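Local coordinates for putative P450-like enzyme (PDB 5Z9J), which probably works as a heme-dependent cytochrome P450 monooxygenase, holding heme b and using its iron to activate molecular oxygen for substrate oxidation, at residues V27-E31 with E32-W36; K65-E68 with A69-E72; V301-K304 with D305-L308. All coordinates share one frame; numbering follows the deposited sequence.

Interaction 1 of 3, residues V27-E31 with E32-W36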
ATOM      1  N   VAL A  27       4.067  -6.024  23.113  1.00 38.03           N
ATOM      2  CA  VAL A  27       4.137  -7.295  22.382  1.00 38.17           C
ATOM      3  C   VAL A  27       3.196  -8.347  22.951  1.00 38.74           C
ATOM      4  O   VAL A  27       3.139  -8.531  24.162  1.00 38.73           O
ATOM      5  CB  VAL A  27       5.570  -7.899  22.404  1.00 46.21           C
ATOM      6  CG1 VAL A  27       5.609  -9.229  21.668  1.00 44.73           C
ATOM      7  CG2 VAL A  27       6.593  -6.943  21.832  1.00 42.27           C
ATOM      8  N   ASP A  28       2.438  -9.026  22.092  1.00 35.66           N
ATOM      9  CA  ASP A  28       1.626 -10.163  22.557  1.00 39.54           C
ATOM     10  C   ASP A  28       1.656 -11.303  21.533  1.00 40.01           C
ATOM     11  O   ASP A  28       2.233 -11.182  20.437  1.00 34.12           O
ATOM     12  CB  ASP A  28       0.158  -9.770  22.894  1.00 42.97           C
ATOM     13  CG  ASP A  28      -0.704  -9.412  21.669  1.00 41.82           C
ATOM     14  OD1 ASP A  28      -0.579 -10.028  20.574  1.00 41.59           O
ATOM     15  OD2 ASP A  28      -1.559  -8.507  21.803  1.00 41.03           O
ATOM     16  N   TYR A  29       1.090 -12.432  21.945  1.00 42.39           N
ATOM     17  CA  TYR A  29       1.007 -13.621  21.105  1.00 42.76           C
ATOM     18  C   TYR A  29      -0.468 -13.963  20.867  1.00 42.99           C
ATOM     19  O   TYR A  29      -1.284 -13.928  21.786  1.00 44.81           O
ATOM     20  CB  TYR A  29       1.748 -14.795  21.770  1.00 44.13           C
ATOM     21  CG  TYR A  29       1.758 -16.096  20.992  1.00 43.83           C
ATOM     22  CD1 TYR A  29       2.523 -16.240  19.851  1.00 42.45           C
ATOM     23  CD2 TYR A  29       0.987 -17.178  21.409  1.00 45.41           C
ATOM     24  CE1 TYR A  29       2.535 -17.425  19.150  1.00 43.46           C
ATOM     25  CE2 TYR A  29       0.990 -18.358  20.723  1.00 45.54           C
ATOM     26  CZ  TYR A  29       1.761 -18.483  19.592  1.00 45.24           C
ATOM     27  OH  TYR A  29       1.752 -19.669  18.891  1.00 45.59           O
ATOM     28  N   ASP A  30      -0.811 -14.260  19.629  1.00 42.65           N
ATOM     29  CA  ASP A  30      -2.157 -14.692  19.298  1.00 43.20           C
ATOM     30  C   ASP A  30      -2.147 -16.219  19.206  1.00 45.20           C
ATOM     31  O   ASP A  30      -1.643 -16.785  18.225  1.00 42.52           O
ATOM     32  CB  ASP A  30      -2.611 -14.037  17.993  1.00 40.45           C
ATOM     33  CG  ASP A  30      -4.091 -14.235  17.718  1.00 42.00           C
ATOM     34  OD1 ASP A  30      -4.652 -15.301  18.055  1.00 43.65           O
ATOM     35  OD2 ASP A  30      -4.712 -13.302  17.184  1.00 42.43           O
ATOM     36  N   GLU A  31      -2.685 -16.882  20.234  1.00 49.16           N
ATOM     37  CA  GLU A  31      -2.632 -18.343  20.307  1.00 52.25           C
ATOM     38  C   GLU A  31      -3.492 -18.955  19.213  1.00 52.72           C
ATOM     39  O   GLU A  31      -3.137 -19.985  18.645  1.00 54.07           O
ATOM     40  CB  GLU A  31      -3.075 -18.868  21.676  1.00 55.50           C
ATOM     41  CG  GLU A  31      -2.591 -20.306  21.950  1.00 59.21           C
ATOM     42  CD  GLU A  31      -3.203 -20.927  23.217  1.00 64.59           C
ATOM     43  OE1 GLU A  31      -3.786 -20.172  24.036  1.00 66.03           O
ATOM     44  OE2 GLU A  31      -3.113 -22.169  23.384  1.00 66.73           O
ATOM     45  N   GLU A  32      -4.590 -18.288  18.876  1.00 51.50           N
ATOM     46  CA  GLU A  32      -5.539 -18.856  17.931  1.00 51.65           C
ATOM     47  C   GLU A  32      -4.985 -18.764  16.503  1.00 49.29           C
ATOM     48  O   GLU A  32      -5.240 -19.638  15.681  1.00 50.52           O
ATOM     49  CB  GLU A  32      -6.897 -18.147  18.056  1.00 53.47           C
ATOM     50  CG  GLU A  32      -8.054 -18.837  17.341  1.00 56.99           C
ATOM     51  CD  GLU A  32      -8.566 -20.049  18.119  1.00 63.61           C
ATOM     52  OE1 GLU A  32      -8.013 -20.357  19.209  1.00 66.82           O
ATOM     53  OE2 GLU A  32      -9.511 -20.713  17.635  1.00 65.94           O
ATOM     54  N   LEU A  33      -4.199 -17.722  16.224  1.00 47.25           N
ATOM     55  CA  LEU A  33      -3.581 -17.518  14.904  1.00 44.44           C
ATOM     56  C   LEU A  33      -2.116 -17.953  14.837  1.00 42.76           C
ATOM     57  O   LEU A  33      -1.517 -17.987  13.750  1.00 41.49           O
ATOM     58  CB  LEU A  33      -3.663 -16.053  14.493  1.00 43.19           C
ATOM     59  CG  LEU A  33      -5.059 -15.506  14.214  1.00 43.63           C
ATOM     60  CD1 LEU A  33      -4.951 -14.053  13.773  1.00 42.72           C
ATOM     61  CD2 LEU A  33      -5.740 -16.362  13.157  1.00 44.17           C
ATOM     62  N   GLN A  34      -1.551 -18.230  16.007  1.00 42.26           N
ATOM     63  CA  GLN A  34      -0.169 -18.660  16.172  1.00 41.51           C
ATOM     64  C   GLN A  34       0.808 -17.625  15.598  1.00 36.69           C
ATOM     65  O   GLN A  34       1.692 -17.954  14.807  1.00 35.14           O
ATOM     66  CB  GLN A  34       0.035 -20.019  15.512  1.00 44.83           C
ATOM     67  CG  GLN A  34       0.660 -21.059  16.409  1.00 49.37           C
ATOM     68  CD  GLN A  34       0.329 -22.465  15.960  1.00 54.03           C
ATOM     69  OE1 GLN A  34      -0.695 -22.696  15.319  1.00 55.73           O
ATOM     70  NE2 GLN A  34       1.180 -23.419  16.316  1.00 56.71           N
ATOM     71  N   LEU A  35       0.665 -16.379  16.041  1.00 33.92           N
ATOM     72  CA  LEU A  35       1.547 -15.313  15.604  1.00 33.10           C
ATOM     73  C   LEU A  35       1.756 -14.306  16.720  1.00 34.41           C
ATOM     74  O   LEU A  35       0.994 -14.280  17.697  1.00 32.39           O
ATOM     75  CB  LEU A  35       0.998 -14.603  14.350  1.00 31.52           C
ATOM     76  CG  LEU A  35      -0.432 -14.048  14.292  1.00 31.55           C
ATOM     77  CD1 LEU A  35      -0.530 -12.717  15.013  1.00 30.66           C
ATOM     78  CD2 LEU A  35      -0.949 -13.926  12.809  1.00 35.15           C
ATOM     79  N   TRP A  36       2.773 -13.463  16.535  1.00 33.53           N
ATOM     80  CA  TRP A  36       3.144 -12.439  17.494  1.00 34.07           C
ATOM     81  C   TRP A  36       2.771 -11.084  16.914  1.00 33.28           C
ATOM     82  O   TRP A  36       2.742 -10.921  15.677  1.00 29.28           O
ATOM     83  CB  TRP A  36       4.648 -12.511  17.818  1.00 34.38           C
ATOM     84  CG  TRP A  36       5.116 -13.806  18.463  1.00 35.47           C
ATOM     85  CD1 TRP A  36       5.375 -15.004  17.838  1.00 33.50           C
ATOM     86  CD2 TRP A  36       5.393 -14.019  19.855  1.00 35.77           C
ATOM     87  NE1 TRP A  36       5.762 -15.942  18.757  1.00 39.93           N
ATOM     88  CE2 TRP A  36       5.801 -15.361  20.003  1.00 36.30           C
ATOM     89  CE3 TRP A  36       5.332 -13.201  20.992  1.00 36.89           C
ATOM     90  CZ2 TRP A  36       6.144 -15.911  21.240  1.00 47.75           C
ATOM     91  CZ3 TRP A  36       5.673 -13.749  22.226  1.00 38.28           C
ATOM     92  CH2 TRP A  36       6.076 -15.084  22.341  1.00 39.25           C
TER

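Interaction 2 of 3, residues K65-E68 with A69-E72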
ATOM      1  N   LYS A  65       4.287 -24.156   0.438  1.00 39.00           N
ATOM      2  CA  LYS A  65       4.932 -22.985  -0.137  1.00 38.61           C
ATOM      3  C   LYS A  65       4.828 -22.979  -1.647  1.00 39.07           C
ATOM      4  O   LYS A  65       4.665 -24.036  -2.252  1.00 42.81           O
ATOM      5  CB  LYS A  65       6.419 -22.965   0.231  1.00 38.49           C
ATOM      6  CG  LYS A  65       6.719 -23.219   1.689  1.00 38.83           C
ATOM      7  CD  LYS A  65       8.186 -22.993   1.958  1.00 39.70           C
ATOM      8  CE  LYS A  65       8.512 -23.377   3.369  1.00 42.44           C
ATOM      9  NZ  LYS A  65       9.971 -23.244   3.626  1.00 45.13           N
ATOM     10  N   LEU A  66       4.995 -21.814  -2.259  1.00 36.28           N
ATOM     11  CA  LEU A  66       5.193 -21.807  -3.698  1.00 36.75           C
ATOM     12  C   LEU A  66       6.652 -22.019  -4.028  1.00 38.36           C
ATOM     13  O   LEU A  66       7.541 -21.715  -3.215  1.00 37.05           O
ATOM     14  CB  LEU A  66       4.733 -20.507  -4.345  1.00 34.51           C
ATOM     15  CG  LEU A  66       3.247 -20.201  -4.317  1.00 34.94           C
ATOM     16  CD1 LEU A  66       2.941 -18.706  -4.406  1.00 33.34           C
ATOM     17  CD2 LEU A  66       2.625 -20.953  -5.469  1.00 37.40           C
ATOM     18  N   ASP A  67       6.888 -22.567  -5.213  1.00 39.42           N
ATOM     19  CA  ASP A  67       8.246 -22.797  -5.660  1.00 42.32           C
ATOM     20  C   ASP A  67       8.879 -21.434  -5.842  1.00 40.51           C
ATOM     21  O   ASP A  67       8.213 -20.475  -6.245  1.00 35.09           O
ATOM     22  CB  ASP A  67       8.286 -23.592  -6.971  1.00 46.66           C
ATOM     23  CG  ASP A  67       9.718 -23.796  -7.514  1.00 50.77           C
ATOM     24  OD1 ASP A  67      10.645 -24.079  -6.732  1.00 50.61           O
ATOM     25  OD2 ASP A  67       9.916 -23.695  -8.754  1.00 54.62           O
ATOM     26  N   GLU A  68      10.160 -21.367  -5.488  1.00 44.73           N
ATOM     27  CA  GLU A  68      10.950 -20.139  -5.478  1.00 49.05           C
ATOM     28  C   GLU A  68      11.048 -19.501  -6.869  1.00 49.43           C
ATOM     29  O   GLU A  68      11.042 -18.286  -7.000  1.00 49.93           O
ATOM     30  CB  GLU A  68      12.355 -20.432  -4.948  1.00 55.29           C
ATOM     31  CG  GLU A  68      12.357 -21.128  -3.601  1.00 59.37           C
ATOM     32  CD  GLU A  68      12.008 -22.613  -3.724  1.00 64.29           C
ATOM     33  OE1 GLU A  68      10.968 -23.025  -3.165  1.00 66.65           O
ATOM     34  OE2 GLU A  68      12.768 -23.367  -4.380  1.00 67.50           O
ATOM     35  N   ALA A  69      11.173 -20.324  -7.903  1.00 50.97           N
ATOM     36  CA  ALA A  69      11.289 -19.819  -9.266  1.00 51.72           C
ATOM     37  C   ALA A  69      10.026 -19.071  -9.667  1.00 50.76           C
ATOM     38  O   ALA A  69      10.081 -18.154 -10.479  1.00 52.02           O
ATOM     39  CB  ALA A  69      11.564 -20.930 -10.220  1.00 54.51           C
ATOM     40  N   ILE A  70       8.889 -19.484  -9.112  1.00 48.14           N
ATOM     41  CA  ILE A  70       7.613 -18.835  -9.369  1.00 45.54           C
ATOM     42  C   ILE A  70       7.466 -17.455  -8.692  1.00 44.49           C
ATOM     43  O   ILE A  70       6.864 -16.543  -9.261  1.00 44.46           O
ATOM     44  CB  ILE A  70       6.465 -19.752  -8.954  1.00 43.86           C
ATOM     45  CG1 ILE A  70       6.489 -21.000  -9.821  1.00 45.60           C
ATOM     46  CG2 ILE A  70       5.107 -19.049  -9.086  1.00 41.62           C
ATOM     47  CD1 ILE A  70       5.479 -21.961  -9.447  1.00 45.83           C
ATOM     48  N   VAL A  71       7.952 -17.314  -7.461  1.00 42.91           N
ATOM     49  CA  VAL A  71       7.829 -16.039  -6.764  1.00 40.71           C
ATOM     50  C   VAL A  71       9.009 -15.084  -6.912  1.00 40.34           C
ATOM     51  O   VAL A  71       8.944 -13.954  -6.431  1.00 38.39           O
ATOM     52  CB  VAL A  71       7.604 -16.259  -5.252  1.00 38.81           C
ATOM     53  CG1 VAL A  71       6.330 -17.026  -5.013  1.00 38.01           C
ATOM     54  CG2 VAL A  71       8.792 -17.045  -4.651  1.00 39.96           C
ATOM     55  N   GLU A  72      10.066 -15.494  -7.592  1.00 42.56           N
ATOM     56  CA  GLU A  72      11.242 -14.608  -7.691  1.00 45.34           C
ATOM     57  C   GLU A  72      11.000 -13.342  -8.521  1.00 44.11           C
ATOM     58  O   GLU A  72      10.353 -13.373  -9.586  1.00 44.71           O
ATOM     59  CB  GLU A  72      12.459 -15.366  -8.226  1.00 50.02           C
ATOM     60  CG  GLU A  72      12.362 -15.732  -9.679  1.00 54.43           C
ATOM     61  CD  GLU A  72      13.631 -16.342 -10.178  1.00 59.61           C
ATOM     62  OE1 GLU A  72      14.631 -16.300  -9.428  1.00 60.88           O
ATOM     63  OE2 GLU A  72      13.614 -16.910 -11.290  1.00 62.28           O
TER

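Interaction 3 of 3, residues V301-K304 with D305-L308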
ATOM      1  N   VAL A 301      10.567 -12.471  24.815  1.00 42.95           N
ATOM      2  CA  VAL A 301      11.416 -13.330  24.012  1.00 43.85           C
ATOM      3  C   VAL A 301      10.586 -13.944  22.871  1.00 41.62           C
ATOM      4  O   VAL A 301       9.564 -14.591  23.086  1.00 41.26           O
ATOM      5  CB  VAL A 301      12.067 -14.457  24.843  1.00 46.56           C
ATOM      6  CG1 VAL A 301      12.923 -15.361  23.954  1.00 46.45           C
ATOM      7  CG2 VAL A 301      12.926 -13.890  25.989  1.00 48.07           C
ATOM      8  N   ILE A 302      11.039 -13.755  21.650  1.00 40.21           N
ATOM      9  CA  ILE A 302      10.311 -14.365  20.531  1.00 38.59           C
ATOM     10  C   ILE A 302      11.203 -15.434  19.901  1.00 37.99           C
ATOM     11  O   ILE A 302      12.350 -15.168  19.529  1.00 38.21           O
ATOM     12  CB  ILE A 302       9.886 -13.329  19.508  1.00 38.78           C
ATOM     13  CG1 ILE A 302       8.969 -12.304  20.170  1.00 35.90           C
ATOM     14  CG2 ILE A 302       9.180 -14.029  18.295  1.00 34.64           C
ATOM     15  CD1 ILE A 302       8.790 -11.048  19.407  1.00 34.60           C
ATOM     16  N   PRO A 303      10.702 -16.673  19.856  1.00 41.00           N
ATOM     17  CA  PRO A 303      11.537 -17.747  19.323  1.00 42.73           C
ATOM     18  C   PRO A 303      11.861 -17.547  17.842  1.00 42.51           C
ATOM     19  O   PRO A 303      11.299 -16.689  17.179  1.00 41.03           O
ATOM     20  CB  PRO A 303      10.681 -19.014  19.532  1.00 43.89           C
ATOM     21  CG  PRO A 303       9.697 -18.643  20.635  1.00 44.09           C
ATOM     22  CD  PRO A 303       9.435 -17.168  20.425  1.00 41.05           C
ATOM     23  N   LYS A 304      12.832 -18.331  17.393  1.00 45.40           N
ATOM     24  CA  LYS A 304      13.173 -18.568  16.006  1.00 45.99           C
ATOM     25  C   LYS A 304      11.924 -18.932  15.200  1.00 42.34           C
ATOM     26  O   LYS A 304      10.955 -19.424  15.752  1.00 41.36           O
ATOM     27  CB  LYS A 304      14.207 -19.714  15.932  1.00 51.26           C
ATOM     28  CG  LYS A 304      14.951 -19.861  14.603  1.00 54.34           C
ATOM     29  CD  LYS A 304      15.853 -21.118  14.568  1.00 56.38           C
ATOM     30  CE  LYS A 304      15.092 -22.419  14.842  1.00 57.19           C
ATOM     31  NZ  LYS A 304      15.932 -23.648  14.684  1.00 58.81           N
ATOM     32  N   ASP A 305      11.933 -18.619  13.912  1.00 40.62           N
ATOM     33  CA  ASP A 305      10.902 -19.072  12.973  1.00 39.52           C
ATOM     34  C   ASP A 305       9.460 -18.740  13.353  1.00 38.70           C
ATOM     35  O   ASP A 305       8.572 -19.573  13.188  1.00 38.68           O
ATOM     36  CB  ASP A 305      11.014 -20.586  12.787  1.00 40.72           C
ATOM     37  CG  ASP A 305      12.389 -21.012  12.330  1.00 44.15           C
ATOM     38  OD1 ASP A 305      13.051 -20.213  11.646  1.00 44.32           O
ATOM     39  OD2 ASP A 305      12.804 -22.159  12.627  1.00 47.76           O
ATOM     40  N   GLN A 306       9.224 -17.526  13.847  1.00 36.65           N
ATOM     41  CA  GLN A 306       7.878 -17.095  14.200  1.00 34.31           C
ATOM     42  C   GLN A 306       7.404 -16.000  13.266  1.00 32.99           C
ATOM     43  O   GLN A 306       8.216 -15.245  12.717  1.00 31.45           O
ATOM     44  CB  GLN A 306       7.818 -16.591  15.648  1.00 35.60           C
ATOM     45  CG  GLN A 306       8.060 -17.637  16.754  1.00 35.27           C
ATOM     46  CD  GLN A 306       7.071 -18.773  16.729  1.00 34.84           C
ATOM     47  OE1 GLN A 306       5.870 -18.558  16.918  1.00 34.08           O
ATOM     48  NE2 GLN A 306       7.575 -20.003  16.565  1.00 35.26           N
ATOM     49  N   LEU A 307       6.096 -15.957  13.033  1.00 32.55           N
ATOM     50  CA  LEU A 307       5.495 -14.891  12.260  1.00 32.44           C
ATOM     51  C   LEU A 307       5.222 -13.700  13.192  1.00 32.76           C
ATOM     52  O   LEU A 307       4.528 -13.849  14.197  1.00 32.38           O
ATOM     53  CB  LEU A 307       4.195 -15.362  11.612  1.00 32.61           C
ATOM     54  CG  LEU A 307       3.400 -14.370  10.768  1.00 33.72           C
ATOM     55  CD1 LEU A 307       4.227 -13.883   9.563  1.00 32.02           C
ATOM     56  CD2 LEU A 307       2.103 -15.009  10.261  1.00 34.33           C
ATOM     57  N   LEU A 308       5.768 -12.544  12.839  1.00 33.23           N
ATOM     58  CA  LEU A 308       5.584 -11.318  13.596  1.00 35.05           C
ATOM     59  C   LEU A 308       4.924 -10.236  12.751  1.00 34.29           C
ATOM     60  O   LEU A 308       5.420  -9.863  11.657  1.00 34.16           O
ATOM     61  CB  LEU A 308       6.925 -10.843  14.172  1.00 38.03           C
ATOM     62  CG  LEU A 308       6.938  -9.568  15.024  1.00 39.11           C
ATOM     63  CD1 LEU A 308       6.274  -9.869  16.314  1.00 41.19           C
ATOM     64  CD2 LEU A 308       8.382  -9.138  15.309  1.00 39.24           C
TER

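Interaction 1 of 3, residues V27-E31 with E32-W36
D30 faces both Q34 and L35 in a G1 beta bulge, at the point where the antiparallel hairpin of strands 27-30 and 35-38 turns over. The strong link is D30 N to L35 O, 2.6 Å and almost straight at 172°. D30 O answers with a bond from L35 N at 3.2 Å and a weak one from Q34 N, whose backbone takes the positive phi that such a bulge calls for. The carboxylate of D30 reaches forward over the turn: its OD1 is met from above the carboxylate plane by L33 N at 3.1 Å, and weakly by E32 N as in an Asx turn. CD1 of L33 lies 3.5 Å from D30 OD2. On the other face of the hairpin, CG of Y29 stands anti to the backbone N (chi1 -179°), which carries the ring edge-first onto the indole of W36. CD1 of Y29 comes within 3.4 Å of W36 CE2, the planes inclined at 56°, while Y29 CB sits over the six-membered ring. V27 CG1 reaches the indole edge. D30 also lines the pocket of the bound Tris molecule. Strand 35-38 pairs onward with strand 307-310, where L35 meets L307 and L309, and strand 300-302 packs against V27 and W36.

Interaction 2 of 3, residues K65-E68 with A69-E72
L66 and V71 meet across the start of the one-turn helix 68-71, on the two sides of the N-cap residue D67, as in a hydrophobic staple. Between helices 41-48 and 82-93, the element is consistent with the B' helix of the P450 fold. The two apolar side chains cross at a slant: the CB of L66 is directed at the helix, and V71 presents CG1, which lies 3.8 Å from L66 CD1 and 3.9 Å from L66 CB. That branch of V71 stands anti to the carbonyl carbon (chi1 -61°), turned back to the residue that precedes the cap. Its other branch, CG2, rests 3.5 Å from E68 O. I70 leaves the helix on a different side, its CD1 4.1 Å from the CB of D67. The backbone grips loosely, with every bond weak: D67 O takes I70 N and V71 N, and E68 O takes V71 N and E72 N, a mixture of 3-10 (i+3) and alpha (i+4) spacing within a single turn. L66 and I70 both bear on helix 172-202, and N229 of helix 224-238 bonds to the carbonyls of I70 and E72. On the solvent side, D67 OD2 lies 3.5 Å from A69 CB.

Interaction 3 of 3, residues V301-K304 with D305-L308
I302 and Q306 close the inner side of the turn that leads from strand 300-302, half of a small antiparallel hairpin, into strand 307-310 of the larger P450 beta sheet. Packing is closer here and mostly between carbon atoms. The CG2 branch of I302 lies 3.9 Å from Q306 CB, and its CD1 meets L308 CD1 at 4.2 Å, the two side chains crossing at about a right angle. Q306 is folded rather than extended: CG stands anti to the carbonyl carbon (chi1 -66°) and the chain bends at chi2 (-60°). The first torsion puts CG 3.9 Å from P303 CD and 3.4 Å from P303 O; the bend beyond it turns the amide, whose OE1 accepts a hydrogen bond from W36 NE1. The indole of W36 also packs on I302 and P303, and its CB on L308, so the turn is wrapped on a neighbouring strand.

No hydrogen bond joins the two halves directly; instead T291 spans them, its OG1 bonded to P303 O and to Q306 N. L308 reaches further inward, its side chain about 5 Å from that of R289, a heme-binding residue. The outer side is looser and more open to solvent. D305 adopts a left-handed backbone conformation (phi 55°), and its side chain runs alongside that of K304, both pointing the same way. Their opposite charges are near but beyond salt-bridge distance; the salt bridge of D305 is made by OD1 to R60 NH1. With D305 replaced by an alanine, R60 is likely to lose this salt bridge and the K304 chain the carboxylate it lies along. K304 bends at chi3 alongside the carboxylate, and it is its CE, 3.2 Å from D305 OD2, that lies nearest, with NZ farther off at 4.0 Å.

The three contacts follow one another along the chain without nesting or crossing: interactions 1 and 3 close short turns between strands, and interaction 2 a single helical turn. Interaction 1 closes the first hairpin, at the outer edge of the mixed sheet. After helix 41-48 and strand 54-55, interaction 2 starts a short helix against helices 172-202 and 224-238, its centre about 27 Å from that of interaction 1 and without touching it. Much later, residues 301-308 return to the sheet: strand 307-310 lies beside strand 35-38, so interactions 1 and 3 touch, W36 N meeting L307 O at 2.9 Å. Interaction 2 remains about 9 Å from interaction 3 at their nearest atoms.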